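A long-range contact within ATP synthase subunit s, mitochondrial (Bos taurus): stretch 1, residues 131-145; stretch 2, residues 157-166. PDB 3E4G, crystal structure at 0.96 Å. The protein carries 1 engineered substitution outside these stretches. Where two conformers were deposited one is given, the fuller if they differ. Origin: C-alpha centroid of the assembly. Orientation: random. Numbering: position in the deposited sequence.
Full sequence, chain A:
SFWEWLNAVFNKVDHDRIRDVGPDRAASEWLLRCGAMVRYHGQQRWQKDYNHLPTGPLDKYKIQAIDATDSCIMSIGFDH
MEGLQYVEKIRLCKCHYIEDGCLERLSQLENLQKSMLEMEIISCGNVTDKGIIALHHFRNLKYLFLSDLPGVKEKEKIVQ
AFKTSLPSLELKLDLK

Stretch 1 (131-145) GIIALHHFRNLKYLF
Stretch 2, residues 157-166: KIVQAFKTSL

Stretch 1 enters in a helix that begins earlier in the chain and includes Gly131 to Ile133, passes through a 3-10 segment at Leu135–His137 and a type I turn from Phe138 to Leu141, closed by Leu141 N to Phe138 O (3.0 Å), and leaves as a strand at Tyr143–Phe145. Stretch 2 is helical from Lys157 to Ser165; Leu166 departs from helical geometry (phi/psi -142/67). The two stretches advance in the same sense: CA–CA separations are 7.0 Å for Ile133–Ile158, 6.4 Å for His136–Ser165 and 6.9 Å for Arg139–Leu166.

No hydrogen bond crosses the interface, which buries 480 Å² and is held by apolar packing. Phe162 (chi1 -74°, chi2 -66°) brings its ring to stretch 1. Ile132 O lies near the ring plane, 3.5 Å from Phe162 CZ, and His136 N is likewise at the edge, 3.9 Å from Phe162 CE1. Ile132 (m, m) places CG2 3.8 Å from both Phe162 CE2 and Ile158 CD1, while Leu144 (t, p) approaches the ring obliquely, its CD2 3.7 Å from Phe162 CE2. Ile133 (m, m) has a CA-to-CB bond pointing sideways, yet its CD1 comes within 3.5 Å of Ala161 CB, the two methyl carbons in apolar contact. Ile158 is m, t.

The CA-to-CB bond of Leu166 (m, t) points toward stretch 1, and the side chain packs against backbone as well as side chain: its CD2 lies 3.8 Å from Phe138 O and 3.7 Å from Arg139 O, its CD1 4.3 Å from Leu141 CB (Leu141 t, p).

Several polar groups bond within their own stretch. His136 (chi1 79°, chi2 -86°) donates from ND1 to Ile133 O (2.7 Å, 160°), and His136 CB lies 3.6 Å from Ser165 OG (Ser165 p). Thr164 OG1 (p) donates to Ala161 O at 3.0 Å, and Leu166 N to Phe162 O at 2.8 Å.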

# COMPACT_ATOMS: atom_id res chain seq x y z
N GLY A 131 -11.26 7.54 3.74
CA GLY A 131 -10.06 6.74 3.61
C GLY A 131 -8.79 7.58 3.77
O GLY A 131 -7.81 7.14 4.35
N ILE A 132 -8.84 8.78 3.20
CA ILE A 132 -7.66 9.67 3.33
C ILE A 132 -7.43 10.02 4.76
O ILE A 132 -6.28 10.02 5.26
CB ILE A 132 -7.83 10.91 2.41
CG1 ILE A 132 -7.95 10.54 0.92
CG2 ILE A 132 -6.69 11.92 2.68
CD1 ILE A 132 -6.85 9.67 0.41
N ILE A 133 -8.46 10.41 5.49
CA ILE A 133 -8.27 10.89 6.84
C ILE A 133 -7.71 9.76 7.76
O ILE A 133 -6.94 10.07 8.64
CB ILE A 133 -9.63 11.49 7.37
CG1 ILE A 133 -9.95 12.78 6.68
CG2 ILE A 133 -9.59 11.70 8.89
CD1 ILE A 133 -9.11 13.96 7.26
N ALA A 134 -8.01 8.50 7.44
CA ALA A 134 -7.45 7.40 8.16
C ALA A 134 -5.88 7.39 8.19
O ALA A 134 -5.25 6.87 9.10
CB ALA A 134 -8.00 6.10 7.65
N LEU A 135 -5.30 7.97 7.13
CA LEU A 135 -3.82 7.99 7.01
C LEU A 135 -3.14 8.82 8.07
O LEU A 135 -1.90 8.75 8.19
CB LEU A 135 -3.41 8.45 5.62
CG LEU A 135 -4.04 7.62 4.48
CD1 LEU A 135 -3.69 8.30 3.12
CD2 LEU A 135 -3.61 6.10 4.58
N HIS A 136 -3.91 9.59 8.85
CA HIS A 136 -3.28 10.36 9.95
C HIS A 136 -2.59 9.43 10.96
O HIS A 136 -1.67 9.90 11.67
CB HIS A 136 -4.28 11.27 10.64
CG HIS A 136 -5.16 10.61 11.59
ND1 HIS A 136 -6.34 9.99 11.28
CD2 HIS A 136 -5.04 10.58 12.94
CE1 HIS A 136 -6.88 9.54 12.42
NE2 HIS A 136 -6.09 9.85 13.43
N HIS A 137 -2.93 8.16 11.00
CA HIS A 137 -2.23 7.24 11.93
C HIS A 137 -0.80 6.98 11.48
O HIS A 137 -0.01 6.44 12.29
CB HIS A 137 -2.96 5.91 12.03
CG HIS A 137 -4.27 6.06 12.71
ND1 HIS A 137 -4.43 6.43 14.07
CD2 HIS A 137 -5.48 5.93 12.21
CE1 HIS A 137 -5.71 6.57 14.31
NE2 HIS A 137 -6.39 6.15 13.25
N PHE A 138 -0.42 7.30 10.25
CA PHE A 138 0.98 7.20 9.78
C PHE A 138 1.71 8.41 10.30
O PHE A 138 1.96 9.40 9.62
CB PHE A 138 1.03 7.04 8.27
CG PHE A 138 0.52 5.75 7.75
CD1 PHE A 138 0.28 4.61 8.53
CD2 PHE A 138 0.36 5.58 6.35
CE1 PHE A 138 -0.07 3.42 7.97
CE2 PHE A 138 -0.04 4.37 5.81
CZ PHE A 138 -0.25 3.29 6.62
N ARG A 139 2.07 8.31 11.61
CA ARG A 139 2.54 9.48 12.37
C ARG A 139 3.86 9.99 11.90
O ARG A 139 4.25 11.10 12.26
CB ARG A 139 2.53 9.15 13.88
CG ARG A 139 3.41 7.97 14.27
CD ARG A 139 3.27 7.69 15.75
NE ARG A 139 4.03 6.50 16.20
CZ ARG A 139 3.58 5.28 16.15
NH1 ARG A 139 2.37 5.00 15.71
NH2 ARG A 139 4.37 4.26 16.49
N ASN A 140 4.64 9.18 11.15
CA ASN A 140 5.95 9.56 10.62
C ASN A 140 5.91 9.99 9.18
O ASN A 140 6.96 10.26 8.56
CB ASN A 140 6.93 8.41 10.78
CG ASN A 140 7.08 8.00 12.24
OD1 ASN A 140 6.84 6.80 12.56
ND2 ASN A 140 7.40 8.93 13.09
N LEU A 141 4.69 10.10 8.59
CA LEU A 141 4.60 10.45 7.17
C LEU A 141 5.17 11.82 6.91
O LEU A 141 4.84 12.79 7.60
CB LEU A 141 3.13 10.38 6.73
CG LEU A 141 2.85 10.02 5.26
CD1 LEU A 141 3.27 8.54 5.01
CD2 LEU A 141 1.39 10.21 5.00
N LYS A 142 5.98 11.90 5.85
CA LYS A 142 6.59 13.16 5.40
C LYS A 142 6.05 13.62 4.08
O LYS A 142 6.22 14.83 3.76
CB LYS A 142 8.09 13.03 5.35
CG LYS A 142 8.76 12.74 6.71
CD LYS A 142 8.40 13.98 7.71
CE LYS A 142 8.98 15.27 7.16
NZ LYS A 142 9.14 16.23 8.29
N TYR A 143 5.52 12.76 3.26
CA TYR A 143 5.03 13.12 1.92
C TYR A 143 3.74 12.37 1.65
O TYR A 143 3.73 11.12 1.81
CB TYR A 143 6.11 12.75 0.85
CG TYR A 143 5.74 13.11 -0.55
CD1 TYR A 143 5.74 14.42 -0.95
CD2 TYR A 143 5.40 12.14 -1.46
CE1 TYR A 143 5.44 14.74 -2.27
CE2 TYR A 143 5.14 12.47 -2.80
CZ TYR A 143 5.16 13.77 -3.18
OH TYR A 143 4.95 14.12 -4.52
N LEU A 144 2.73 13.08 1.20
CA LEU A 144 1.44 12.45 0.79
C LEU A 144 1.03 13.18 -0.47
O LEU A 144 0.80 14.39 -0.44
CB LEU A 144 0.36 12.60 1.87
CG LEU A 144 -0.99 11.98 1.55
CD1 LEU A 144 -0.90 10.51 1.27
CD2 LEU A 144 -1.99 12.24 2.71
N PHE A 145 0.87 12.42 -1.53
CA PHE A 145 0.46 12.94 -2.84
C PHE A 145 -0.87 12.28 -3.19
O PHE A 145 -0.96 11.04 -3.26
CB PHE A 145 1.52 12.58 -3.89
CG PHE A 145 1.18 12.89 -5.31
CD1 PHE A 145 0.47 14.03 -5.67
CD2 PHE A 145 1.54 11.99 -6.30
CE1 PHE A 145 0.21 14.27 -7.04
CE2 PHE A 145 1.28 12.23 -7.65
CZ PHE A 145 0.60 13.39 -7.99
N LYS A 157 -10.80 20.61 3.80
CA LYS A 157 -10.93 19.95 5.09
C LYS A 157 -9.79 18.99 5.28
O LYS A 157 -9.22 18.90 6.38
CB LYS A 157 -12.28 19.31 5.27
CG LYS A 157 -13.37 20.31 5.42
CD LYS A 157 -14.75 19.59 5.63
CE LYS A 157 -15.96 20.56 5.64
NZ LYS A 157 -17.20 19.78 5.89
N ILE A 158 -9.40 18.30 4.22
CA ILE A 158 -8.26 17.39 4.30
C ILE A 158 -6.99 18.14 4.63
O ILE A 158 -6.21 17.78 5.54
CB ILE A 158 -8.14 16.49 3.04
CG1 ILE A 158 -9.28 15.47 3.12
CG2 ILE A 158 -6.65 15.95 2.86
CD1 ILE A 158 -9.36 14.61 2.11
N VAL A 159 -6.76 19.25 3.96
CA VAL A 159 -5.57 20.06 4.26
C VAL A 159 -5.51 20.54 5.68
O VAL A 159 -4.46 20.46 6.37
CB VAL A 159 -5.51 21.33 3.35
CG1 VAL A 159 -4.36 22.28 3.74
CG2 VAL A 159 -5.44 20.97 1.84
N GLN A 160 -6.64 21.02 6.19
CA GLN A 160 -6.66 21.49 7.58
C GLN A 160 -6.48 20.41 8.59
O GLN A 160 -5.73 20.63 9.57
CB GLN A 160 -7.93 22.27 7.86
CG GLN A 160 -7.93 23.57 7.05
CD GLN A 160 -6.64 24.44 7.24
OE1 GLN A 160 -6.29 24.77 8.39
NE2 GLN A 160 -5.97 24.85 6.14
N ALA A 161 -7.09 19.27 8.31
CA ALA A 161 -6.98 18.07 9.18
C ALA A 161 -5.54 17.67 9.34
O ALA A 161 -5.06 17.36 10.45
CB ALA A 161 -7.82 16.92 8.72
N PHE A 162 -4.84 17.56 8.22
CA PHE A 162 -3.42 17.18 8.24
C PHE A 162 -2.55 18.28 8.81
O PHE A 162 -1.48 18.00 9.43
CB PHE A 162 -2.93 16.66 6.88
CG PHE A 162 -3.38 15.29 6.51
CD1 PHE A 162 -2.99 14.17 7.20
CD2 PHE A 162 -4.02 15.12 5.36
CE1 PHE A 162 -3.39 12.92 6.81
CE2 PHE A 162 -4.44 13.89 4.98
CZ PHE A 162 -4.24 12.81 5.79
N LYS A 163 -2.97 19.52 8.67
CA LYS A 163 -2.20 20.59 9.23
C LYS A 163 -2.05 20.50 10.71
O LYS A 163 -0.96 20.74 11.27
CB LYS A 163 -2.78 21.95 8.93
CG LYS A 163 -2.22 22.54 7.66
CD LYS A 163 -2.77 23.99 7.44
CE LYS A 163 -2.31 24.57 6.07
NZ LYS A 163 -3.16 25.72 5.58
N THR A 164 -3.10 19.95 11.28
CA THR A 164 -3.11 19.75 12.72
C THR A 164 -2.47 18.40 13.13
O THR A 164 -1.65 18.38 14.08
CB THR A 164 -4.46 19.98 13.35
OG1 THR A 164 -5.48 19.21 12.71
CG2 THR A 164 -4.83 21.42 13.20
N SER A 165 -2.78 17.32 12.45
CA SER A 165 -2.40 15.96 12.88
C SER A 165 -1.02 15.60 12.43
O SER A 165 -0.40 14.72 13.03
CB SER A 165 -3.36 14.81 12.38
OG SER A 165 -3.54 14.77 10.95
N LEU A 166 -0.54 16.22 11.34
CA LEU A 166 0.80 15.92 10.72
C LEU A 166 1.41 17.25 10.22
O LEU A 166 1.52 17.46 9.06
CB LEU A 166 0.75 14.91 9.61
CG LEU A 166 0.26 13.46 10.02
CD1 LEU A 166 0.12 12.62 8.77
CD2 LEU A 166 1.18 12.80 11.07